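Long-range contacts in A-adding tRNA nucleotidyltransferase (Aquifex aeolicus, PDB 4WBY), which adds the terminal adenosine to tRNA ending in CC, using ATP and magnesium, and so completes the CCA terminus: residues 243-248 / 275-280; 145-150 / 177-182; 24-29 / 128-133. One frame throughout, in Å; residues are numbered along the deposited sequence.

Contact 1. Residues 243-248 / 275-280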
ATOM      1  N   GLU A 243     -11.799  20.474  -8.039  1.00 34.05           N
ATOM      2  CA  GLU A 243     -12.608  19.569  -8.841  1.00 35.25           C
ATOM      3  C   GLU A 243     -11.833  18.999 -10.024  1.00 31.89           C
ATOM      4  O   GLU A 243     -11.990  17.828 -10.362  1.00 31.50           O
ATOM      5  CB  GLU A 243     -13.872  20.287  -9.328  1.00 39.48           C
ATOM      6  CG  GLU A 243     -14.777  19.448 -10.220  1.00 45.87           C
ATOM      7  CD  GLU A 243     -15.455  18.304  -9.482  1.00 51.26           C
ATOM      8  OE1 GLU A 243     -15.401  18.267  -8.234  1.00 51.88           O
ATOM      9  OE2 GLU A 243     -16.051  17.439 -10.157  1.00 54.59           O
ATOM     10  N   LYS A 244     -10.987  19.825 -10.635  1.00 33.73           N
ATOM     11  CA  LYS A 244     -10.165  19.390 -11.764  1.00 35.38           C
ATOM     12  C   LYS A 244      -9.278  18.202 -11.397  1.00 31.27           C
ATOM     13  O   LYS A 244      -9.237  17.205 -12.117  1.00 31.88           O
ATOM     14  CB  LYS A 244      -9.290  20.537 -12.269  1.00 41.42           C
ATOM     15  CG  LYS A 244      -9.271  20.679 -13.777  1.00 50.19           C
ATOM     16  CD  LYS A 244     -10.552  21.331 -14.271  1.00 54.19           C
ATOM     17  CE  LYS A 244     -10.706  22.731 -13.700  1.00 55.80           C
ATOM     18  NZ  LYS A 244      -9.521  23.582 -14.013  1.00 56.79           N
ATOM     19  N   VAL A 245      -8.564  18.321 -10.280  1.00 27.89           N
ATOM     20  CA  VAL A 245      -7.691  17.251  -9.811  1.00 26.51           C
ATOM     21  C   VAL A 245      -8.498  15.994  -9.503  1.00 23.27           C
ATOM     22  O   VAL A 245      -8.113  14.883  -9.876  1.00 21.99           O
ATOM     23  CB  VAL A 245      -6.895  17.685  -8.561  1.00 28.62           C
ATOM     24  CG1 VAL A 245      -6.251  16.480  -7.884  1.00 29.49           C
ATOM     25  CG2 VAL A 245      -5.839  18.721  -8.936  1.00 31.91           C
ATOM     26  N   LEU A 246      -9.624  16.169  -8.829  1.00 23.22           N
ATOM     27  CA  LEU A 246     -10.454  15.031  -8.466  1.00 23.61           C
ATOM     28  C   LEU A 246     -10.924  14.277  -9.710  1.00 23.57           C
ATOM     29  O   LEU A 246     -10.832  13.054  -9.773  1.00 23.89           O
ATOM     30  CB  LEU A 246     -11.647  15.503  -7.636  1.00 26.84           C
ATOM     31  CG  LEU A 246     -12.564  14.427  -7.063  1.00 29.25           C
ATOM     32  CD1 LEU A 246     -11.789  13.511  -6.134  1.00 29.48           C
ATOM     33  CD2 LEU A 246     -13.723  15.076  -6.328  1.00 32.53           C
ATOM     34  N   GLN A 247     -11.405  15.013 -10.707  1.00 27.36           N
ATOM     35  CA  GLN A 247     -11.883  14.384 -11.931  1.00 30.44           C
ATOM     36  C   GLN A 247     -10.747  13.698 -12.685  1.00 29.43           C
ATOM     37  O   GLN A 247     -10.952  12.651 -13.303  1.00 30.15           O
ATOM     38  CB  GLN A 247     -12.577  15.410 -12.831  1.00 34.84           C
ATOM     39  CG  GLN A 247     -13.870  15.948 -12.244  1.00 40.26           C
ATOM     40  CD  GLN A 247     -14.819  14.842 -11.817  1.00 45.14           C
ATOM     41  OE1 GLN A 247     -14.939  13.818 -12.491  1.00 46.59           O
ATOM     42  NE2 GLN A 247     -15.493  15.042 -10.689  1.00 47.36           N
ATOM     43  N   LYS A 248      -9.549  14.275 -12.620  1.00 26.17           N
ATOM     44  CA  LYS A 248      -8.379  13.650 -13.238  1.00 25.24           C
ATOM     45  C   LYS A 248      -8.057  12.297 -12.594  1.00 21.47           C
ATOM     46  O   LYS A 248      -7.640  11.362 -13.283  1.00 24.05           O
ATOM     47  CB  LYS A 248      -7.162  14.569 -13.149  1.00 28.91           C
ATOM     48  CG  LYS A 248      -7.210  15.762 -14.084  1.00 36.83           C
ATOM     49  CD  LYS A 248      -5.898  16.516 -14.058  1.00 44.20           C
ATOM     50  CE  LYS A 248      -4.768  15.633 -14.537  1.00 50.35           C
ATOM     51  NZ  LYS A 248      -5.028  15.150 -15.921  1.00 55.69           N
ATOM     52  N   LEU A 275      -0.595   9.910  -6.995  1.00 22.37           N
ATOM     53  CA  LEU A 275       0.137  10.881  -6.197  1.00 22.19           C
ATOM     54  C   LEU A 275       0.641  12.044  -7.060  1.00 18.72           C
ATOM     55  O   LEU A 275       0.547  13.204  -6.662  1.00 21.41           O
ATOM     56  CB  LEU A 275       1.301  10.206  -5.481  1.00 23.27           C
ATOM     57  CG  LEU A 275       1.929  11.056  -4.384  1.00 25.59           C
ATOM     58  CD1 LEU A 275       0.985  11.151  -3.191  1.00 32.56           C
ATOM     59  CD2 LEU A 275       3.264  10.457  -3.982  1.00 26.05           C
ATOM     60  N   LEU A 276       1.177  11.727  -8.232  1.00 19.28           N
ATOM     61  CA  LEU A 276       1.645  12.770  -9.144  1.00 18.45           C
ATOM     62  C   LEU A 276       0.525  13.718  -9.552  1.00 21.95           C
ATOM     63  O   LEU A 276       0.726  14.929  -9.603  1.00 23.71           O
ATOM     64  CB  LEU A 276       2.267  12.165 -10.404  1.00 19.76           C
ATOM     65  CG  LEU A 276       3.576  11.406 -10.180  1.00 21.37           C
ATOM     66  CD1 LEU A 276       4.131  10.897 -11.501  1.00 25.92           C
ATOM     67  CD2 LEU A 276       4.605  12.286  -9.481  1.00 27.67           C
ATOM     68  N   ILE A 277      -0.652  13.174  -9.853  1.00 21.80           N
ATOM     69  CA  ILE A 277      -1.805  14.019 -10.166  1.00 24.75           C
ATOM     70  C   ILE A 277      -2.198  14.869  -8.948  1.00 25.39           C
ATOM     71  O   ILE A 277      -2.467  16.067  -9.083  1.00 29.12           O
ATOM     72  CB  ILE A 277      -3.015  13.179 -10.640  1.00 27.86           C
ATOM     73  CG1 ILE A 277      -2.718  12.509 -11.989  1.00 28.22           C
ATOM     74  CG2 ILE A 277      -4.271  14.033 -10.737  1.00 30.38           C
ATOM     75  CD1 ILE A 277      -2.230  13.470 -13.069  1.00 29.99           C
ATOM     76  N   LEU A 278      -2.214  14.255  -7.765  1.00 27.00           N
ATOM     77  CA  LEU A 278      -2.533  14.966  -6.524  1.00 28.56           C
ATOM     78  C   LEU A 278      -1.668  16.194  -6.266  1.00 29.10           C
ATOM     79  O   LEU A 278      -2.157  17.219  -5.805  1.00 29.49           O
ATOM     80  CB  LEU A 278      -2.386  14.029  -5.328  1.00 32.32           C
ATOM     81  CG  LEU A 278      -3.578  13.311  -4.732  1.00 35.67           C
ATOM     82  CD1 LEU A 278      -3.053  12.510  -3.569  1.00 33.90           C
ATOM     83  CD2 LEU A 278      -4.647  14.294  -4.288  1.00 33.99           C
ATOM     84  N   ILE A 279      -0.375  16.087  -6.565  1.00 27.70           N
ATOM     85  CA  ILE A 279       0.557  17.160  -6.238  1.00 28.85           C
ATOM     86  C   ILE A 279       0.896  18.007  -7.458  1.00 29.70           C
ATOM     87  O   ILE A 279       1.831  18.802  -7.432  1.00 30.91           O
ATOM     88  CB  ILE A 279       1.859  16.607  -5.614  1.00 26.35           C
ATOM     89  CG1 ILE A 279       2.621  15.738  -6.624  1.00 26.04           C
ATOM     90  CG2 ILE A 279       1.541  15.833  -4.323  1.00 25.57           C
ATOM     91  CD1 ILE A 279       4.033  15.383  -6.202  1.00 26.44           C
ATOM     92  N   SER A 280       0.111  17.848  -8.517  1.00 29.10           N
ATOM     93  CA  SER A 280       0.418  18.477  -9.795  1.00 31.85           C
ATOM     94  C   SER A 280       0.248  19.993  -9.785  1.00 35.45           C
ATOM     95  O   SER A 280       0.683  20.652 -10.718  1.00 36.69           O
ATOM     96  CB  SER A 280      -0.442  17.862 -10.901  1.00 32.97           C
ATOM     97  OG  SER A 280      -1.817  18.144 -10.707  1.00 37.26           O
TER

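Contact 2. Residues 145-150 / 177-182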
ATOM      1  N   ARG A 145     -17.906  -8.420  15.699  1.00 12.68           N
ATOM      2  CA  ARG A 145     -19.106  -7.606  15.514  1.00 12.75           C
ATOM      3  C   ARG A 145     -18.823  -6.422  14.583  1.00 12.49           C
ATOM      4  O   ARG A 145     -19.663  -6.066  13.752  1.00 14.11           O
ATOM      5  CB  ARG A 145     -19.626  -7.121  16.867  1.00 14.93           C
ATOM      6  CG  ARG A 145     -20.859  -6.224  16.790  1.00 19.19           C
ATOM      7  CD  ARG A 145     -22.060  -6.927  16.192  1.00 28.67           C
ATOM      8  NE  ARG A 145     -23.208  -6.026  16.118  1.00 40.16           N
ATOM      9  CZ  ARG A 145     -24.468  -6.395  16.322  1.00 50.63           C
ATOM     10  NH1 ARG A 145     -24.755  -7.656  16.615  1.00 52.92           N
ATOM     11  NH2 ARG A 145     -25.444  -5.498  16.231  1.00 55.20           N
ATOM     12  N   ASP A 146     -17.647  -5.816  14.701  1.00 12.01           N
ATOM     13  CA  ASP A 146     -17.317  -4.703  13.817  1.00 11.87           C
ATOM     14  C   ASP A 146     -16.991  -5.169  12.390  1.00 11.84           C
ATOM     15  O   ASP A 146     -17.226  -4.430  11.435  1.00 12.93           O
ATOM     16  CB  ASP A 146     -16.179  -3.871  14.408  1.00 13.58           C
ATOM     17  CG  ASP A 146     -16.645  -3.007  15.570  1.00 15.40           C
ATOM     18  OD1 ASP A 146     -17.869  -2.770  15.697  1.00 16.80           O
ATOM     19  OD2 ASP A 146     -15.797  -2.560  16.355  1.00 15.80           O
ATOM     20  N   LEU A 147     -16.496  -6.392  12.224  1.00 13.37           N
ATOM     21  CA  LEU A 147     -16.434  -6.966  10.876  1.00 13.87           C
ATOM     22  C   LEU A 147     -17.837  -7.108  10.306  1.00 13.87           C
ATOM     23  O   LEU A 147     -18.109  -6.688   9.178  1.00 15.10           O
ATOM     24  CB  LEU A 147     -15.745  -8.329  10.862  1.00 15.69           C
ATOM     25  CG  LEU A 147     -14.221  -8.367  10.944  1.00 16.25           C
ATOM     26  CD1 LEU A 147     -13.734  -9.807  11.011  1.00 18.23           C
ATOM     27  CD2 LEU A 147     -13.549  -7.643   9.783  1.00 14.76           C
ATOM     28  N   LYS A 148     -18.726  -7.713  11.090  1.00 14.62           N
ATOM     29  CA  LYS A 148     -20.113  -7.903  10.681  1.00 16.07           C
ATOM     30  C   LYS A 148     -20.745  -6.593  10.223  1.00 15.71           C
ATOM     31  O   LYS A 148     -21.409  -6.533   9.179  1.00 18.41           O
ATOM     32  CB  LYS A 148     -20.924  -8.486  11.837  1.00 15.55           C
ATOM     33  CG  LYS A 148     -22.392  -8.720  11.499  1.00 17.40           C
ATOM     34  CD  LYS A 148     -23.131  -9.354  12.669  1.00 22.24           C
ATOM     35  CE  LYS A 148     -24.584  -9.642  12.322  1.00 28.97           C
ATOM     36  NZ  LYS A 148     -25.269 -10.438  13.386  1.00 37.89           N
ATOM     37  N   ASP A 149     -20.517  -5.544  11.006  1.00 14.26           N
ATOM     38  CA  ASP A 149     -21.159  -4.261  10.776  1.00 14.32           C
ATOM     39  C   ASP A 149     -20.363  -3.341   9.854  1.00 13.80           C
ATOM     40  O   ASP A 149     -20.811  -2.236   9.549  1.00 15.53           O
ATOM     41  CB  ASP A 149     -21.411  -3.577  12.118  1.00 15.57           C
ATOM     42  CG  ASP A 149     -22.464  -4.299  12.953  1.00 18.25           C
ATOM     43  OD1 ASP A 149     -23.294  -5.042  12.378  1.00 23.80           O
ATOM     44  OD2 ASP A 149     -22.470  -4.122  14.185  1.00 21.31           O
ATOM     45  N   LYS A 150     -19.201  -3.813   9.399  1.00 13.22           N
ATOM     46  CA  LYS A 150     -18.328  -3.062   8.481  1.00 12.80           C
ATOM     47  C   LYS A 150     -17.918  -1.714   9.075  1.00 12.57           C
ATOM     48  O   LYS A 150     -18.073  -0.649   8.454  1.00 13.76           O
ATOM     49  CB  LYS A 150     -19.011  -2.877   7.128  1.00 15.00           C
ATOM     50  CG  LYS A 150     -19.332  -4.200   6.453  1.00 16.27           C
ATOM     51  CD  LYS A 150     -20.001  -3.939   5.120  1.00 23.04           C
ATOM     52  CE  LYS A 150     -20.136  -5.196   4.308  1.00 31.17           C
ATOM     53  NZ  LYS A 150     -20.686  -4.942   2.942  1.00 36.60           N
ATOM     54  N   LEU A 177     -11.502  -1.819   2.770  1.00 12.81           N
ATOM     55  CA  LEU A 177     -12.541  -2.786   3.102  1.00 13.27           C
ATOM     56  C   LEU A 177     -13.945  -2.303   2.779  1.00 13.71           C
ATOM     57  O   LEU A 177     -14.907  -3.049   2.962  1.00 14.83           O
ATOM     58  CB  LEU A 177     -12.466  -3.143   4.590  1.00 14.04           C
ATOM     59  CG  LEU A 177     -11.133  -3.720   5.068  1.00 14.60           C
ATOM     60  CD1 LEU A 177     -11.113  -3.823   6.586  1.00 17.25           C
ATOM     61  CD2 LEU A 177     -10.859  -5.078   4.416  1.00 18.21           C
ATOM     62  N   ASN A 178     -14.062  -1.059   2.311  1.00 14.47           N
ATOM     63  CA  ASN A 178     -15.371  -0.409   2.154  1.00 15.03           C
ATOM     64  C   ASN A 178     -16.133  -0.457   3.476  1.00 13.30           C
ATOM     65  O   ASN A 178     -17.311  -0.836   3.530  1.00 15.70           O
ATOM     66  CB  ASN A 178     -16.193  -1.049   1.026  1.00 15.49           C
ATOM     67  CG  ASN A 178     -17.390  -0.206   0.623  1.00 16.05           C
ATOM     68  OD1 ASN A 178     -17.400   1.011   0.812  1.00 18.50           O
ATOM     69  ND2 ASN A 178     -18.417  -0.856   0.087  1.00 22.03           N
ATOM     70  N   PHE A 179     -15.432  -0.077   4.541  1.00 12.67           N
ATOM     71  CA  PHE A 179     -16.020   0.055   5.874  1.00 13.05           C
ATOM     72  C   PHE A 179     -16.243   1.540   6.172  1.00 14.20           C
ATOM     73  O   PHE A 179     -15.627   2.414   5.548  1.00 16.53           O
ATOM     74  CB  PHE A 179     -15.119  -0.531   6.973  1.00 12.64           C
ATOM     75  CG  PHE A 179     -15.154  -2.043   7.108  1.00 11.79           C
ATOM     76  CD1 PHE A 179     -15.652  -2.866   6.109  1.00 12.19           C
ATOM     77  CD2 PHE A 179     -14.680  -2.634   8.280  1.00 12.19           C
ATOM     78  CE1 PHE A 179     -15.658  -4.262   6.275  1.00 13.03           C
ATOM     79  CE2 PHE A 179     -14.692  -4.017   8.459  1.00 13.74           C
ATOM     80  CZ  PHE A 179     -15.178  -4.831   7.448  1.00 14.35           C
ATOM     81  N   LYS A 180     -17.082   1.811   7.168  1.00 15.25           N
ATOM     82  CA  LYS A 180     -17.284   3.163   7.667  1.00 14.91           C
ATOM     83  C   LYS A 180     -16.635   3.325   9.034  1.00 14.10           C
ATOM     84  O   LYS A 180     -16.488   2.358   9.770  1.00 15.37           O
ATOM     85  CB  LYS A 180     -18.775   3.477   7.758  1.00 21.86           C
ATOM     86  CG  LYS A 180     -19.465   3.566   6.400  1.00 31.06           C
ATOM     87  CD  LYS A 180     -20.912   4.017   6.530  1.00 42.26           C
ATOM     88  CE  LYS A 180     -21.012   5.401   7.163  1.00 51.33           C
ATOM     89  NZ  LYS A 180     -20.238   6.427   6.405  1.00 56.05           N
ATOM     90  N   LEU A 181     -16.244   4.546   9.378  1.00 14.41           N
ATOM     91  CA  LEU A 181     -15.864   4.835  10.753  1.00 12.82           C
ATOM     92  C   LEU A 181     -17.071   4.710  11.677  1.00 13.72           C
ATOM     93  O   LEU A 181     -18.187   5.095  11.305  1.00 15.45           O
ATOM     94  CB  LEU A 181     -15.265   6.240  10.869  1.00 13.40           C
ATOM     95  CG  LEU A 181     -14.086   6.568   9.957  1.00 14.88           C
ATOM     96  CD1 LEU A 181     -13.704   8.026  10.148  1.00 17.80           C
ATOM     97  CD2 LEU A 181     -12.940   5.644  10.287  1.00 17.38           C
ATOM     98  N   SER A 182     -16.855   4.202  12.888  1.00 13.67           N
ATOM     99  CA  SER A 182     -17.919   4.246  13.890  1.00 14.05           C
ATOM    100  C   SER A 182     -18.266   5.712  14.159  1.00 13.30           C
ATOM    101  O   SER A 182     -17.451   6.600  13.916  1.00 14.40           O
ATOM    102  CB  SER A 182     -17.513   3.524  15.187  1.00 15.21           C
ATOM    103  OG  SER A 182     -17.029   4.410  16.183  1.00 15.97           O
TER

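Contact 3. Residues 24-29 / 128-133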
ATOM      1  N   GLY A  24       6.419 -23.619  29.190  1.00 25.83           N
ATOM      2  CA  GLY A  24       5.543 -23.020  30.183  1.00 27.00           C
ATOM      3  C   GLY A  24       4.981 -21.672  29.760  1.00 27.36           C
ATOM      4  O   GLY A  24       4.655 -20.835  30.606  1.00 31.16           O
ATOM      5  N   LEU A  25       4.861 -21.465  28.450  1.00 24.55           N
ATOM      6  CA  LEU A  25       4.369 -20.203  27.899  1.00 24.43           C
ATOM      7  C   LEU A  25       3.055 -20.393  27.163  1.00 20.88           C
ATOM      8  O   LEU A  25       2.591 -21.516  26.999  1.00 21.16           O
ATOM      9  CB  LEU A  25       5.400 -19.603  26.947  1.00 28.78           C
ATOM     10  CG  LEU A  25       6.820 -19.562  27.506  1.00 32.35           C
ATOM     11  CD1 LEU A  25       7.778 -18.970  26.488  1.00 35.11           C
ATOM     12  CD2 LEU A  25       6.850 -18.777  28.813  1.00 34.00           C
ATOM     13  N   ARG A  26       2.466 -19.291  26.708  1.00 21.53           N
ATOM     14  CA  ARG A  26       1.304 -19.346  25.822  1.00 19.38           C
ATOM     15  C   ARG A  26       1.571 -18.533  24.573  1.00 16.27           C
ATOM     16  O   ARG A  26       2.297 -17.538  24.619  1.00 18.24           O
ATOM     17  CB  ARG A  26       0.040 -18.837  26.519  1.00 18.86           C
ATOM     18  CG  ARG A  26      -0.366 -19.709  27.694  1.00 22.99           C
ATOM     19  CD  ARG A  26      -1.668 -19.251  28.337  1.00 23.97           C
ATOM     20  NE  ARG A  26      -2.814 -19.427  27.449  1.00 25.36           N
ATOM     21  CZ  ARG A  26      -3.430 -20.584  27.238  1.00 27.92           C
ATOM     22  NH1 ARG A  26      -3.007 -21.689  27.841  1.00 30.15           N
ATOM     23  NH2 ARG A  26      -4.473 -20.637  26.424  1.00 28.94           N
ATOM     24  N   ALA A  27       0.985 -18.960  23.459  1.00 15.03           N
ATOM     25  CA  ALA A  27       1.202 -18.300  22.179  1.00 14.96           C
ATOM     26  C   ALA A  27      -0.096 -18.157  21.402  1.00 13.63           C
ATOM     27  O   ALA A  27      -1.010 -18.989  21.525  1.00 15.05           O
ATOM     28  CB  ALA A  27       2.229 -19.068  21.345  1.00 17.23           C
ATOM     29  N   TYR A  28      -0.146 -17.122  20.570  1.00 13.77           N
ATOM     30  CA  TYR A  28      -1.353 -16.730  19.850  1.00 13.89           C
ATOM     31  C   TYR A  28      -1.003 -16.156  18.491  1.00 12.89           C
ATOM     32  O   TYR A  28      -0.029 -15.432  18.360  1.00 14.84           O
ATOM     33  CB  TYR A  28      -2.143 -15.671  20.638  1.00 15.42           C
ATOM     34  CG  TYR A  28      -2.334 -15.992  22.096  1.00 14.13           C
ATOM     35  CD1 TYR A  28      -3.496 -16.612  22.548  1.00 16.95           C
ATOM     36  CD2 TYR A  28      -1.344 -15.690  23.023  1.00 16.44           C
ATOM     37  CE1 TYR A  28      -3.662 -16.917  23.890  1.00 17.32           C
ATOM     38  CE2 TYR A  28      -1.502 -15.980  24.351  1.00 18.47           C
ATOM     39  CZ  TYR A  28      -2.660 -16.581  24.787  1.00 18.93           C
ATOM     40  OH  TYR A  28      -2.788 -16.857  26.126  1.00 21.61           O
ATOM     41  N   ILE A  29      -1.804 -16.464  17.479  1.00 13.12           N
ATOM     42  CA  ILE A  29      -1.736 -15.723  16.220  1.00 12.44           C
ATOM     43  C   ILE A  29      -2.486 -14.416  16.457  1.00 12.12           C
ATOM     44  O   ILE A  29      -3.539 -14.432  17.088  1.00 13.89           O
ATOM     45  CB  ILE A  29      -2.358 -16.510  15.058  1.00 13.38           C
ATOM     46  CG1 ILE A  29      -1.603 -17.816  14.849  1.00 15.17           C
ATOM     47  CG2 ILE A  29      -2.350 -15.683  13.778  1.00 13.86           C
ATOM     48  CD1 ILE A  29      -2.336 -18.805  13.965  1.00 17.17           C
ATOM     49  N   SER A 128      -5.926 -18.517  19.616  1.00 12.35           N
ATOM     50  CA  SER A 128      -5.087 -19.358  20.460  1.00 13.27           C
ATOM     51  C   SER A 128      -4.529 -20.537  19.671  1.00 12.75           C
ATOM     52  O   SER A 128      -5.267 -21.212  18.962  1.00 13.77           O
ATOM     53  CB  SER A 128      -5.872 -19.892  21.656  1.00 15.00           C
ATOM     54  OG  SER A 128      -5.046 -20.772  22.400  1.00 15.66           O
ATOM     55  N   VAL A 129      -3.233 -20.803  19.809  1.00 13.23           N
ATOM     56  CA  VAL A 129      -2.694 -22.038  19.268  1.00 12.40           C
ATOM     57  C   VAL A 129      -2.274 -22.945  20.419  1.00 14.49           C
ATOM     58  O   VAL A 129      -1.536 -23.912  20.241  1.00 15.45           O
ATOM     59  CB  VAL A 129      -1.522 -21.780  18.290  1.00 13.25           C
ATOM     60  CG1 VAL A 129      -2.038 -20.971  17.092  1.00 15.29           C
ATOM     61  CG2 VAL A 129      -0.338 -21.090  18.980  1.00 16.09           C
ATOM     62  N   ASN A 130      -2.776 -22.641  21.608  1.00 14.60           N
ATOM     63  CA  ASN A 130      -2.409 -23.416  22.783  1.00 14.91           C
ATOM     64  C   ASN A 130      -3.144 -24.738  22.873  1.00 14.61           C
ATOM     65  O   ASN A 130      -4.180 -24.927  22.241  1.00 17.24           O
ATOM     66  CB  ASN A 130      -2.629 -22.571  24.031  1.00 15.48           C
ATOM     67  CG  ASN A 130      -1.810 -21.317  23.985  1.00 16.14           C
ATOM     68  OD1 ASN A 130      -0.581 -21.375  24.082  1.00 18.37           O
ATOM     69  ND2 ASN A 130      -2.471 -20.174  23.767  1.00 16.77           N
ATOM     70  N   LEU A 131      -2.584 -25.659  23.653  1.00 17.19           N
ATOM     71  CA  LEU A 131      -3.040 -27.041  23.620  1.00 18.01           C
ATOM     72  C   LEU A 131      -4.484 -27.213  24.059  1.00 18.03           C
ATOM     73  O   LEU A 131      -5.191 -28.053  23.518  1.00 20.43           O
ATOM     74  CB  LEU A 131      -2.151 -27.931  24.497  1.00 19.79           C
ATOM     75  CG  LEU A 131      -0.690 -28.073  24.066  1.00 23.05           C
ATOM     76  CD1 LEU A 131       0.036 -29.023  25.006  1.00 25.72           C
ATOM     77  CD2 LEU A 131      -0.578 -28.565  22.623  1.00 21.90           C
ATOM     78  N   GLU A 132      -4.929 -26.421  25.030  1.00 18.72           N
ATOM     79  CA  GLU A 132      -6.218 -26.723  25.654  1.00 20.07           C
ATOM     80  C   GLU A 132      -7.395 -26.010  24.992  1.00 19.84           C
ATOM     81  O   GLU A 132      -8.548 -26.370  25.233  1.00 23.56           O
ATOM     82  CB  GLU A 132      -6.179 -26.389  27.145  1.00 25.79           C
ATOM     83  CG  GLU A 132      -6.601 -24.982  27.500  1.00 29.70           C
ATOM     84  CD  GLU A 132      -5.526 -23.951  27.234  1.00 34.91           C
ATOM     85  OE1 GLU A 132      -4.384 -24.338  26.890  1.00 34.42           O
ATOM     86  OE2 GLU A 132      -5.832 -22.743  27.372  1.00 36.74           O
ATOM     87  N   ASP A 133      -7.116 -25.015  24.154  1.00 18.18           N
ATOM     88  CA  ASP A 133      -8.192 -24.251  23.514  1.00 17.87           C
ATOM     89  C   ASP A 133      -7.818 -23.878  22.080  1.00 16.53           C
ATOM     90  O   ASP A 133      -8.128 -22.796  21.600  1.00 17.47           O
ATOM     91  CB  ASP A 133      -8.525 -22.990  24.322  1.00 18.38           C
ATOM     92  CG  ASP A 133      -7.410 -21.961  24.290  1.00 19.40           C
ATOM     93  OD1 ASP A 133      -6.251 -22.339  24.012  1.00 20.78           O
ATOM     94  OD2 ASP A 133      -7.703 -20.766  24.521  1.00 21.95           O
TER
HETATM   95  O   HOH W   1       0.334 -23.096  26.396  1.00 38.93           O
HETATM   96  O   HOH W   2      -6.125 -18.719  25.213  1.00 30.85           O

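Contact 1. Residues 243-248 / 275-280
Ile277 meets both Lys248 and Val245, and it carries most of the contact from its side. Its CG2, anti to the backbone N and beside the carbonyl carbon (the CG1 torsion, chi1, is -66°), reaches the helix 243-262, where it lies 3.8 Å from CB of Lys248 and 4.2 Å from CG1 of Val245. The other branch ends in CD1, which touches CE of Lys248 at 3.6 Å. The two side chains cross at about a right angle: isoleucine offers two branches, and lysine pairs an apolar stem with a charged end, a combination fit for a partly exposed place. Leu344 touches both.

O of Ile277 also lies near Val245, 4.0 Å from its CG1. Two groups of Ser280 grip O of Ile277 in the last turn of the helix, OG at 2.7 Å and the backbone N at 3.2 Å. Next comes Leu278, whose CA lies 4.2 Å from CG1 of Val245; its CB points away, but the leucine end swings back nearer while also packing on Leu223 and Trp241. Ser280 closes the walk with OG 4.4 Å from CG2 of Val245; the serine hydroxyl is short enough to turn back onto the last helical turn. No hydrogen bond crosses between the segments; this is apolar helix-helix packing, in the all-helical part of the enzyme that follows its nucleotidyltransferase head.

Contact 2. Residues 145-150 / 177-182
The backbone O of Lys150 receives the N-H of Lys180 at 2.9 Å (163° at the hydrogen). This bond opens the short parallel pairing of strands 151-152 and 180-181, separated along the chain by helix 165-177, and ties the end of helix 143-149, in the head, to the strand after the ATP-binding segment. Lys150 has positive phi and ends its helix in a Schellman motif, and this turn lays its backbone over Phe179. Its CA stands 3.4 Å from the centroid of the Phe179 ring, 4° off the normal, a CH-pi contact over the face. Its CB is 3.5 Å from CD1 of Phe179, and the extended lysine stem carries the amine away. Leu177 covers the opposite face with CB, offset toward the rim. CZ of Phe179 lies 4.0 Å from CD2 of Leu147, an apolar branch suited to an aromatic tip. An alanine in place of Phe179 would probably leave the backbone of Lys150 without its aromatic platform and open a gap beside Leu147. The flat ring fits between Lys150 and Leu177, and its pi face would favour the CA-H; one directional bond and one aromatic surface join helix end to strand.

Contact 3. Residues 24-29 / 128-133
Arg26 reaches across to Asn130 and Glu132 with nearly its whole length. Its CB lies 3.6 Å from OD1 of Asn130, and CG passes the same oxygen more distantly. Beyond CD the chain bends (chi3 67°), and NE gives its hydrogen to OH of Tyr28, close to the guanidinium plane; that hydroxyl is also hydrogen-bonded to OE1 of Glu51. Asn130 ND2 sits over one face of the guanidinium, toward its rim, 3.4 Å from NH2 of Arg26, two donors with no bond between them.

At the tip, NH1 bonds OE1 of Glu132 at 3.1 Å and 168°, while NH2 takes the syn lone pair of Glu132 OE2 at 2.7 Å: an end-on, two-nitrogen grip. NH2 has a longer salt bridge to OD1 of Asp133, and a water joins it to OD2. The many N-H groups of arginine suit these several acceptors.

In the mixed sheet of the nucleotidyltransferase head, strand 26-30 runs antiparallel to 126-128, with Tyr28 and Ser128 a non-hydrogen-bonded pair. Past it, Asn130 suits its place because its amide carries acceptor and donor side by side, as a peptide does: OD1 accepts from N of Ala27 at 2.9 Å, in place of a backbone carbonyl. ND2 lies over a face of the Tyr28 ring and donates to OG of Ser128, which also accepts from N of Asn130 in an ST turn. OG of Ser128 in turn donates to OD1 of Asp133 at 2.6 Å. Val129, branched and apolar, meets CB of Ala27 through CG2 at 4.0 Å and CD1 of Ile29 through CG1, under cover of helix 7-22.

Along the chain the three contacts come in series: contact 3, then contact 2, then contact 1. None touches another. The centres of contacts 3 and 2 lie 28 Å apart and those of 2 and 1 29 Å, whereas contacts 1 and 3 are 49 Å apart on opposite sides of the chain's centre. This chain is the C-terminal piece of a longer protein and holds the nucleotidyltransferase head and the helices that follow it. Contact 3 belongs to the head's seven-stranded sheet, near ATP-binding Val34; contact 1 pairs helices 243-262 and 271-278. Contact 2 lies between them, where the head passes into the helical part, in line with the seahorse-like shape of head, neck, body and tail.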